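Local coordinates for phenazine biosynthesis protein, PhzF family (Bacillus anthracis, PDB 3EDN) that has the diaminopimelate epimerase-like fold of the PhzF family and probably acts as an isomerase, its substrate not established, at residues S152-Y157 with A241-K246; V165-K170 with A195-I200; H250-I255 with V270-D275. One frame throughout, in Å; residues are numbered along the deposited sequence. Where two conformers were deposited one is given.

In the fold
Helix 230-244 ties the three contacts together: its C-terminal part forms one side of contact 1, Tyr-239 from it packs on Ile-166 and Pro-168 of contact 2, and Ala-241 touches Met-252 and Val-272 of contact 3. Contact 2 is core, a parallel strand pair with nearly every touching residue buried. Contact 1, about 11 Å away between centres, lies at the surface and has no hydrogen bonds across it, only a proline-tyrosine CH-pi contact and apolar packing; Val-156 O probably accepts a bond from Ile-166 N of contact 2. Contact 3, partly buried, is an antiparallel hairpin with one apolar face toward the helix and a polar one bearing glutamates.

Contact 1. Residues S152-Y157 with A241-K246; sequences SLPIVY and ATYVEK
Tyr-243, in the C-terminal part of helix 230-244, is the first residue of 241-246 to meet the other segment, and its ring does most of the work. CG lies anti to the carbonyl carbon (chi1 -59°), which sends the ring out toward Pro-154. There CG of Pro-154 sits over one face, 3.7 Å from the centroid of the Tyr-243 ring and 24° off its normal, a CH-pi contact displaced toward the CD1-CE1 side. The methyl CG2 of Thr-242 lies over the opposite face, so the ring is sandwiched. At its tip, Tyr-243 OH meets Val-156 CG1 end to end at 3.7 Å. Nearer the backbone, Leu-153 CD2 comes to 4.0 Å from Tyr-243 O. Val-244 follows, its CG2 touching Leu-153 CD1 at 4.3 Å, a looser apolar contact. Tyr-239, one turn back in the helix, packs on Leu-153 and Val-156 and gives its OH to a hydrogen bond with Pro-154 O. With no hydrogen bond joining the two segments directly, shape and dispersion fit the loop leading into strand 156-159 onto helix 230-244 of the diaminopimelate epimerase-like fold, at the protein surface.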
loop_
_atom_site.group_PDB
_atom_site.type_symbol
_atom_site.label_atom_id
_atom_site.label_comp_id
_atom_site.label_asym_id
_atom_site.label_seq_id
_atom_site.Cartn_x
_atom_site.Cartn_y
_atom_site.Cartn_z
ATOM N N SER A 152 -8.715 -18.232 -46.246
ATOM C CA SER A 152 -8.454 -16.976 -46.955
ATOM C C SER A 152 -7.731 -15.921 -46.120
ATOM O O SER A 152 -7.234 -14.930 -46.660
ATOM C CB SER A 152 -9.751 -16.380 -47.500
ATOM O OG SER A 152 -10.535 -15.840 -46.452
ATOM N N LEU A 153 -7.667 -16.140 -44.811
ATOM C CA LEU A 153 -7.048 -15.179 -43.903
ATOM C C LEU A 153 -5.993 -15.891 -43.062
ATOM O O LEU A 153 -6.188 -17.058 -42.677
ATOM C CB LEU A 153 -8.128 -14.540 -43.004
ATOM C CG LEU A 153 -9.081 -13.538 -43.683
ATOM C CD1 LEU A 153 -10.109 -13.016 -42.698
ATOM C CD2 LEU A 153 -8.290 -12.397 -44.283
ATOM N N PRO A 154 -4.875 -15.200 -42.780
ATOM C CA PRO A 154 -3.748 -15.817 -42.084
ATOM C C PRO A 154 -3.929 -15.992 -40.586
ATOM O O PRO A 154 -4.560 -15.163 -39.924
ATOM C CB PRO A 154 -2.574 -14.863 -42.367
ATOM C CG PRO A 154 -3.205 -13.542 -42.615
ATOM C CD PRO A 154 -4.594 -13.806 -43.172
ATOM N N ILE A 155 -3.389 -17.085 -40.076
ATOM C CA ILE A 155 -3.280 -17.302 -38.638
ATOM C C ILE A 155 -2.002 -16.613 -38.195
ATOM O O ILE A 155 -0.928 -16.851 -38.769
ATOM C CB ILE A 155 -3.244 -18.797 -38.286
ATOM C CG1 ILE A 155 -4.470 -19.520 -38.859
ATOM C CG2 ILE A 155 -3.143 -18.985 -36.774
ATOM C CD1 ILE A 155 -4.336 -21.063 -38.847
ATOM N N VAL A 156 -2.111 -15.725 -37.209
ATOM C CA VAL A 156 -0.953 -14.975 -36.746
ATOM C C VAL A 156 -0.983 -14.813 -35.237
ATOM O O VAL A 156 -2.048 -14.822 -34.622
ATOM C CB VAL A 156 -0.869 -13.559 -37.371
ATOM C CG1 VAL A 156 -0.756 -13.647 -38.882
ATOM C CG2 VAL A 156 -2.070 -12.686 -36.950
ATOM N N TYR A 157 0.195 -14.685 -34.649
ATOM C CA TYR A 157 0.343 -14.178 -33.288
ATOM C C TYR A 157 0.268 -12.673 -33.411
ATOM O O TYR A 157 0.873 -12.101 -34.318
ATOM C CB TYR A 157 1.733 -14.516 -32.738
ATOM C CG TYR A 157 2.027 -15.982 -32.506
ATOM C CD1 TYR A 157 1.611 -16.616 -31.335
ATOM C CD2 TYR A 157 2.738 -16.730 -33.444
ATOM C CE1 TYR A 157 1.880 -17.970 -31.102
ATOM C CE2 TYR A 157 3.013 -18.080 -33.225
ATOM C CZ TYR A 157 2.581 -18.687 -32.051
ATOM O OH TYR A 157 2.853 -20.011 -31.817
ATOM N N ALA A 241 -7.225 -3.967 -40.162
ATOM C CA ALA A 241 -6.621 -2.901 -40.957
ATOM C C ALA A 241 -5.449 -3.405 -41.800
ATOM O O ALA A 241 -5.086 -2.759 -42.773
ATOM C CB ALA A 241 -6.165 -1.754 -40.044
ATOM N N THR A 242 -4.863 -4.542 -41.421
ATOM C CA THR A 242 -3.662 -5.065 -42.087
ATOM C C THR A 242 -3.990 -6.146 -43.125
ATOM O O THR A 242 -3.312 -6.231 -44.164
ATOM C CB THR A 242 -2.639 -5.602 -41.045
ATOM O OG1 THR A 242 -2.348 -4.579 -40.080
ATOM C CG2 THR A 242 -1.322 -6.015 -41.725
ATOM N N TYR A 243 -5.029 -6.944 -42.870
ATOM C CA TYR A 243 -5.361 -8.092 -43.722
ATOM C C TYR A 243 -6.734 -8.052 -44.381
ATOM O O TYR A 243 -6.966 -8.746 -45.377
ATOM C CB TYR A 243 -5.276 -9.399 -42.918
ATOM C CG TYR A 243 -3.922 -9.679 -42.310
ATOM C CD1 TYR A 243 -2.860 -10.128 -43.093
ATOM C CD2 TYR A 243 -3.704 -9.507 -40.953
ATOM C CE1 TYR A 243 -1.626 -10.388 -42.531
ATOM C CE2 TYR A 243 -2.473 -9.761 -40.383
ATOM C CZ TYR A 243 -1.432 -10.197 -41.176
ATOM O OH TYR A 243 -0.205 -10.439 -40.590
ATOM N N VAL A 244 -7.660 -7.268 -43.831
ATOM C CA VAL A 244 -9.050 -7.362 -44.264
ATOM C C VAL A 244 -9.495 -6.134 -45.053
ATOM O O VAL A 244 -9.920 -6.249 -46.206
ATOM C CB VAL A 244 -10.009 -7.630 -43.078
ATOM C CG1 VAL A 244 -11.431 -7.867 -43.578
ATOM C CG2 VAL A 244 -9.532 -8.820 -42.262
ATOM N N GLU A 245 -9.395 -4.963 -44.434
ATOM C CA GLU A 245 -9.789 -3.716 -45.075
ATOM C C GLU A 245 -8.636 -2.742 -44.948
ATOM O O GLU A 245 -8.558 -1.981 -43.983
ATOM C CB GLU A 245 -11.049 -3.141 -44.419
ATOM C CG GLU A 245 -12.337 -3.942 -44.661
ATOM C CD GLU A 245 -12.739 -3.995 -46.126
ATOM O OE1 GLU A 245 -12.351 -3.084 -46.887
ATOM O OE2 GLU A 245 -13.449 -4.945 -46.515
ATOM N N LYS A 246 -7.732 -2.771 -45.925
ATOM C CA LYS A 246 -6.480 -2.016 -45.830
ATOM C C LYS A 246 -6.566 -0.603 -46.374
ATOM O O LYS A 246 -5.687 0.221 -46.107
ATOM C CB LYS A 246 -5.376 -2.720 -46.607
ATOM C CG LYS A 246 -5.053 -4.105 -46.145
ATOM C CD LYS A 246 -3.889 -4.586 -46.956
ATOM C CE LYS A 246 -4.062 -6.009 -47.392
ATOM N NZ LYS A 246 -2.926 -6.350 -48.286
#

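Contact 2. Residues V165-K170 with A195-I200; sequences VIVPVK and ASIHPI
Ile-200 crosses over the parallel pairing of strands 163-168 and 196-201 to reach Ile-166. From its CB, chi1 of 66° places CG1 in the crowded position between backbone N and carbonyl carbon, with CG2 anti to the carbonyl carbon. CG1 meets Ile-166 CG2 at 3.8 Å and also lies close to Pro-168 CA. The chain then extends (chi2 167°) and brings CD1 to 3.4 Å from Ile-166 CG2, tighter than usual for two methyls. The other branch, CG2, lies at the edge of the His-198 ring, in its plane. Ile-166, Pro-168, His-198 and Ile-200 thus share one face of the strand pair, against which Tyr-239 and Met-236 of helix 230-244 pack. The other face carries Val-165, Val-167, Ile-197 and Pro-199; here Val-167 CG2 touches Ile-197 CG2 at 3.7 Å, and Leu-138 of helix 135-141 packs on both.

The two strands are parallel neighbours whose connection runs through helices 172-177 and 185-188, and their backbones are joined by alternating bonds. His-198 N donates to Val-165 O at 2.7 Å in the carbonyl plane, whereas Val-167 N reaches His-198 O only weakly. Ile-200 N approaches Val-167 O at 3.0 Å from well above the carbonyl plane, and Pro-199 CA adds a CA-H...O contact to that oxygen. Val-169 N finishes the run at 2.8 Å from Ile-200 O, almost straight at 175° and nearly along the C=O axis. The polar end of His-198 turns to the neighbouring strand, where its ND1 hydrogen-bonds His-215 ND1. That bond needs one of the two nitrogens to carry a proton and the other to accept it, so the tautomers of the two imidazoles are probably coupled within a largely apolar core.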
loop_
_atom_site.group_PDB
_atom_site.type_symbol
_atom_site.label_atom_id
_atom_site.label_comp_id
_atom_site.label_asym_id
_atom_site.label_seq_id
_atom_site.Cartn_x
_atom_site.Cartn_y
_atom_site.Cartn_z
ATOM N N VAL A 165 -3.256 -15.449 -30.372
ATOM C CA VAL A 165 -3.242 -15.992 -31.735
ATOM C C VAL A 165 -4.585 -15.709 -32.380
ATOM O O VAL A 165 -5.630 -16.185 -31.905
ATOM C CB VAL A 165 -2.975 -17.526 -31.773
ATOM C CG1 VAL A 165 -2.769 -17.993 -33.208
ATOM C CG2 VAL A 165 -1.746 -17.889 -30.938
ATOM N N ILE A 166 -4.563 -14.919 -33.452
ATOM C CA ILE A 166 -5.762 -14.666 -34.224
ATOM C C ILE A 166 -5.951 -15.848 -35.187
ATOM O O ILE A 166 -5.111 -16.071 -36.061
ATOM C CB ILE A 166 -5.627 -13.352 -35.033
ATOM C CG1 ILE A 166 -5.431 -12.129 -34.102
ATOM C CG2 ILE A 166 -6.832 -13.158 -35.945
ATOM C CD1 ILE A 166 -6.600 -11.919 -33.104
ATOM N N VAL A 167 -7.040 -16.595 -35.012
ATOM C CA VAL A 167 -7.347 -17.788 -35.798
ATOM C C VAL A 167 -8.660 -17.589 -36.579
ATOM O O VAL A 167 -9.758 -17.769 -36.026
ATOM C CB VAL A 167 -7.503 -19.016 -34.882
ATOM C CG1 VAL A 167 -7.730 -20.280 -35.718
ATOM C CG2 VAL A 167 -6.271 -19.185 -34.007
ATOM N N PRO A 168 -8.559 -17.200 -37.858
ATOM C CA PRO A 168 -9.784 -17.025 -38.651
ATOM C C PRO A 168 -10.531 -18.346 -38.870
ATOM O O PRO A 168 -9.933 -19.336 -39.333
ATOM C CB PRO A 168 -9.270 -16.448 -39.976
ATOM C CG PRO A 168 -7.911 -15.807 -39.613
ATOM C CD PRO A 168 -7.351 -16.789 -38.608
ATOM N N VAL A 169 -11.817 -18.362 -38.513
ATOM C CA VAL A 169 -12.696 -19.509 -38.777
ATOM C C VAL A 169 -13.835 -19.106 -39.731
ATOM O O VAL A 169 -14.069 -17.920 -39.975
ATOM C CB VAL A 169 -13.222 -20.168 -37.467
ATOM C CG1 VAL A 169 -12.057 -20.615 -36.584
ATOM C CG2 VAL A 169 -14.123 -19.208 -36.725
ATOM N N LYS A 170 -14.519 -20.092 -40.295
ATOM C CA LYS A 170 -15.450 -19.820 -41.383
ATOM C C LYS A 170 -16.629 -18.925 -40.999
ATOM O O LYS A 170 -16.967 -18.008 -41.740
ATOM C CB LYS A 170 -15.940 -21.130 -42.004
ATOM C CG LYS A 170 -14.938 -21.749 -42.987
ATOM C CD LYS A 170 -15.437 -23.111 -43.484
ATOM C CE LYS A 170 -14.644 -23.588 -44.697
ATOM N NZ LYS A 170 -13.197 -23.668 -44.476
ATOM N N ALA A 195 0.829 -17.988 -25.261
ATOM C CA ALA A 195 -0.181 -17.094 -25.849
ATOM C C ALA A 195 -1.589 -17.619 -25.611
ATOM O O ALA A 195 -1.807 -18.822 -25.526
ATOM C CB ALA A 195 0.061 -16.918 -27.342
ATOM N N SER A 196 -2.558 -16.704 -25.523
ATOM C CA SER A 196 -3.960 -17.085 -25.588
ATOM C C SER A 196 -4.314 -17.335 -27.056
ATOM O O SER A 196 -3.529 -17.014 -27.962
ATOM C CB SER A 196 -4.820 -15.943 -25.061
ATOM O OG SER A 196 -4.469 -14.743 -25.728
ATOM N N ILE A 197 -5.486 -17.921 -27.286
ATOM C CA ILE A 197 -5.985 -18.152 -28.639
ATOM C C ILE A 197 -7.321 -17.445 -28.849
ATOM O O ILE A 197 -8.267 -17.648 -28.084
ATOM C CB ILE A 197 -6.130 -19.670 -28.968
ATOM C CG1 ILE A 197 -4.763 -20.358 -28.858
ATOM C CG2 ILE A 197 -6.715 -19.838 -30.388
ATOM C CD1 ILE A 197 -4.782 -21.864 -29.157
ATOM N N HIS A 198 -7.381 -16.620 -29.898
ATOM C CA HIS A 198 -8.550 -15.789 -30.127
ATOM C C HIS A 198 -9.104 -15.963 -31.544
ATOM O O HIS A 198 -8.784 -15.179 -32.460
ATOM C CB HIS A 198 -8.198 -14.320 -29.888
ATOM C CG HIS A 198 -9.397 -13.477 -29.584
ATOM N ND1 HIS A 198 -9.720 -13.080 -28.306
ATOM C CD2 HIS A 198 -10.386 -13.010 -30.385
ATOM C CE1 HIS A 198 -10.832 -12.369 -28.334
ATOM N NE2 HIS A 198 -11.269 -12.325 -29.582
ATOM N N PRO A 199 -9.936 -16.993 -31.739
ATOM C CA PRO A 199 -10.538 -17.218 -33.053
ATOM C C PRO A 199 -11.470 -16.081 -33.440
ATOM O O PRO A 199 -12.090 -15.454 -32.570
ATOM C CB PRO A 199 -11.316 -18.521 -32.867
ATOM C CG PRO A 199 -10.683 -19.185 -31.660
ATOM C CD PRO A 199 -10.319 -18.023 -30.760
ATOM N N ILE A 200 -11.547 -15.802 -34.737
ATOM C CA ILE A 200 -12.343 -14.694 -35.242
ATOM C C ILE A 200 -13.117 -15.080 -36.502
ATOM O O ILE A 200 -12.759 -16.045 -37.201
ATOM C CB ILE A 200 -11.486 -13.438 -35.557
ATOM C CG1 ILE A 200 -10.522 -13.707 -36.724
ATOM C CG2 ILE A 200 -10.751 -12.979 -34.309
ATOM C CD1 ILE A 200 -9.881 -12.485 -37.302
#

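Contact 3. Residues H250-I255 with V270-D275; sequences HEMELI and VYVTKD
Two closed pairs of backbone bonds hold together the beta hairpin of strands 251-258 and 266-273. Met-252, present as selenomethionine, and Val-272 exchange N-H...O bonds, with Val-272 N to Met-252 O at 2.9 Å and 176°. Leu-254 and Val-270 do the same, Val-270 N lying 2.8 Å from Leu-254 O, nearly along its C=O axis. Past the strand end, Lys-274 N donates to His-250 O. Of the non-hydrogen-bonded pairs, Glu-253/Tyr-271 lies between the two closed pairs and Glu-251/Thr-273 beyond Met-252/Val-272, toward Lys-274.

On the apolar face, Met-252 runs alongside Val-272: its chain bends at chi2 (94°) and chi3, bringing SE to 3.7 Å from Val-272 CG2. Leu-254 CD2 settles against Val-270 CB at 4.0 Å. On the opposite face, Glu-253 and Tyr-271 run alongside each other, the carboxylate turned 64° from the ring plane. Glu-253 OE2 comes to 3.5 Å from Tyr-271 CE1, while a water bridges the two tips, donating to Glu-253 OE1 at 2.8 Å and lying 2.6 Å from Tyr-271 OH.

Further out, Lys-120 makes a cation-pi contact with the Tyr-271 ring. Lys-274 turns its NZ to Phe-248 O, tying the strand end to the loop before the hairpin. The apolar face packs against helix 230-244: Met-252 on Tyr-240 and Ala-241, Leu-254 on Tyr-240, Val-272 on Ala-241. Strand 282-298 continues the pairing beyond strand 266-273, with Ile-283 against Val-270 and Val-272.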
loop_
_atom_site.group_PDB
_atom_site.type_symbol
_atom_site.label_atom_id
_atom_site.label_comp_id
_atom_site.label_asym_id
_atom_site.label_seq_id
_atom_site.Cartn_x
_atom_site.Cartn_y
_atom_site.Cartn_z
ATOM N N HIS A 250 -5.735 7.818 -43.071
ATOM C CA HIS A 250 -5.518 8.432 -41.768
ATOM C C HIS A 250 -6.121 7.661 -40.586
ATOM O O HIS A 250 -5.419 7.332 -39.638
ATOM C CB HIS A 250 -5.979 9.903 -41.784
ATOM C CG HIS A 250 -5.919 10.578 -40.448
ATOM N ND1 HIS A 250 -6.895 11.448 -40.013
ATOM C CD2 HIS A 250 -5.004 10.511 -39.450
ATOM C CE1 HIS A 250 -6.585 11.888 -38.806
ATOM N NE2 HIS A 250 -5.443 11.335 -38.441
ATOM N N GLU A 251 -7.410 7.365 -40.652
ATOM C CA GLU A 251 -8.102 6.870 -39.464
ATOM C C GLU A 251 -9.275 6.011 -39.874
ATOM O O GLU A 251 -10.007 6.330 -40.804
ATOM C CB GLU A 251 -8.611 8.055 -38.614
ATOM C CG GLU A 251 -9.487 9.061 -39.408
ATOM C CD GLU A 251 -9.884 10.316 -38.633
ATOM O OE1 GLU A 251 -9.336 10.574 -37.542
ATOM O OE2 GLU A 251 -10.758 11.058 -39.140
HETATM N N MSE A 252 -9.473 4.914 -39.156
HETATM C CA MSE A 252 -10.658 4.112 -39.348
HETATM C C MSE A 252 -11.052 3.551 -37.992
HETATM O O MSE A 252 -10.247 3.530 -37.071
HETATM C CB MSE A 252 -10.361 2.998 -40.340
HETATM C CG MSE A 252 -9.282 2.081 -39.849
HETATM SE SE MSE A 252 -10.087 0.573 -38.958
HETATM C CE MSE A 252 -9.990 -0.568 -40.515
ATOM N N GLU A 253 -12.300 3.146 -37.858
ATOM C CA GLU A 253 -12.689 2.470 -36.636
ATOM C C GLU A 253 -13.588 1.298 -36.950
ATOM O O GLU A 253 -14.228 1.251 -38.004
ATOM C CB GLU A 253 -13.345 3.429 -35.641
ATOM C CG GLU A 253 -14.812 3.700 -35.839
ATOM C CD GLU A 253 -15.295 4.786 -34.886
ATOM O OE1 GLU A 253 -16.102 4.476 -33.980
ATOM O OE2 GLU A 253 -14.818 5.941 -35.009
ATOM N N LEU A 254 -13.605 0.334 -36.042
ATOM C CA LEU A 254 -14.508 -0.784 -36.169
ATOM C C LEU A 254 -14.951 -1.218 -34.788
ATOM O O LEU A 254 -14.315 -0.873 -33.800
ATOM C CB LEU A 254 -13.818 -1.950 -36.875
ATOM C CG LEU A 254 -12.694 -2.672 -36.124
ATOM C CD1 LEU A 254 -12.654 -4.152 -36.527
ATOM C CD2 LEU A 254 -11.345 -1.999 -36.310
ATOM N N ILE A 255 -16.035 -1.971 -34.733
ATOM C CA ILE A 255 -16.499 -2.523 -33.466
ATOM C C ILE A 255 -16.329 -4.020 -33.584
ATOM O O ILE A 255 -16.672 -4.616 -34.618
ATOM C CB ILE A 255 -17.972 -2.170 -33.147
ATOM C CG1 ILE A 255 -18.160 -0.647 -33.128
ATOM C CG2 ILE A 255 -18.351 -2.716 -31.786
ATOM C CD1 ILE A 255 -19.612 -0.185 -32.937
ATOM N N VAL A 270 -12.564 -0.147 -31.737
ATOM C CA VAL A 270 -11.130 -0.078 -32.011
ATOM C C VAL A 270 -10.842 0.995 -33.038
ATOM O O VAL A 270 -11.458 0.992 -34.108
ATOM C CB VAL A 270 -10.554 -1.433 -32.465
ATOM C CG1 VAL A 270 -9.013 -1.348 -32.555
ATOM C CG2 VAL A 270 -11.008 -2.551 -31.509
ATOM N N TYR A 271 -9.937 1.906 -32.696
ATOM C CA TYR A 271 -9.539 2.989 -33.601
ATOM C C TYR A 271 -8.141 2.710 -34.126
ATOM O O TYR A 271 -7.209 2.443 -33.348
ATOM C CB TYR A 271 -9.530 4.332 -32.868
ATOM C CG TYR A 271 -10.812 4.632 -32.138
ATOM C CD1 TYR A 271 -11.749 5.490 -32.679
ATOM C CD2 TYR A 271 -11.091 4.028 -30.909
ATOM C CE1 TYR A 271 -12.948 5.758 -32.009
ATOM C CE2 TYR A 271 -12.259 4.285 -30.248
ATOM C CZ TYR A 271 -13.178 5.149 -30.790
ATOM O OH TYR A 271 -14.354 5.399 -30.105
ATOM N N VAL A 272 -7.997 2.743 -35.449
ATOM C CA VAL A 272 -6.716 2.451 -36.081
ATOM C C VAL A 272 -6.285 3.703 -36.823
ATOM O O VAL A 272 -7.031 4.208 -37.663
ATOM C CB VAL A 272 -6.834 1.300 -37.078
ATOM C CG1 VAL A 272 -5.449 0.930 -37.610
ATOM C CG2 VAL A 272 -7.482 0.092 -36.416
ATOM N N THR A 273 -5.116 4.225 -36.464
ATOM C CA THR A 273 -4.647 5.494 -37.036
ATOM C C THR A 273 -3.294 5.304 -37.693
ATOM O O THR A 273 -2.434 4.575 -37.186
ATOM C CB THR A 273 -4.541 6.571 -35.949
ATOM O OG1 THR A 273 -5.844 6.801 -35.396
ATOM C CG2 THR A 273 -3.996 7.882 -36.520
ATOM N N LYS A 274 -3.090 5.935 -38.840
ATOM C CA LYS A 274 -1.739 5.988 -39.363
ATOM C C LYS A 274 -1.323 7.427 -39.594
ATOM O O LYS A 274 -2.128 8.279 -39.980
ATOM C CB LYS A 274 -1.551 5.133 -40.608
ATOM C CG LYS A 274 -2.433 5.487 -41.765
ATOM C CD LYS A 274 -2.377 4.387 -42.836
ATOM C CE LYS A 274 -3.585 4.469 -43.751
ATOM N NZ LYS A 274 -3.454 3.597 -44.953
ATOM N N ASP A 275 -0.064 7.687 -39.291
ATOM C CA ASP A 275 0.506 8.997 -39.485
ATOM C C ASP A 275 1.725 8.806 -40.355
ATOM O O ASP A 275 2.413 7.795 -40.236
ATOM C CB ASP A 275 0.901 9.599 -38.138
ATOM C CG ASP A 275 1.430 11.015 -38.266
ATOM O OD1 ASP A 275 0.648 11.952 -37.991
ATOM O OD2 ASP A 275 2.618 11.203 -38.641
HETATM O O HOH W 1 -15.970 6.295 -31.893
#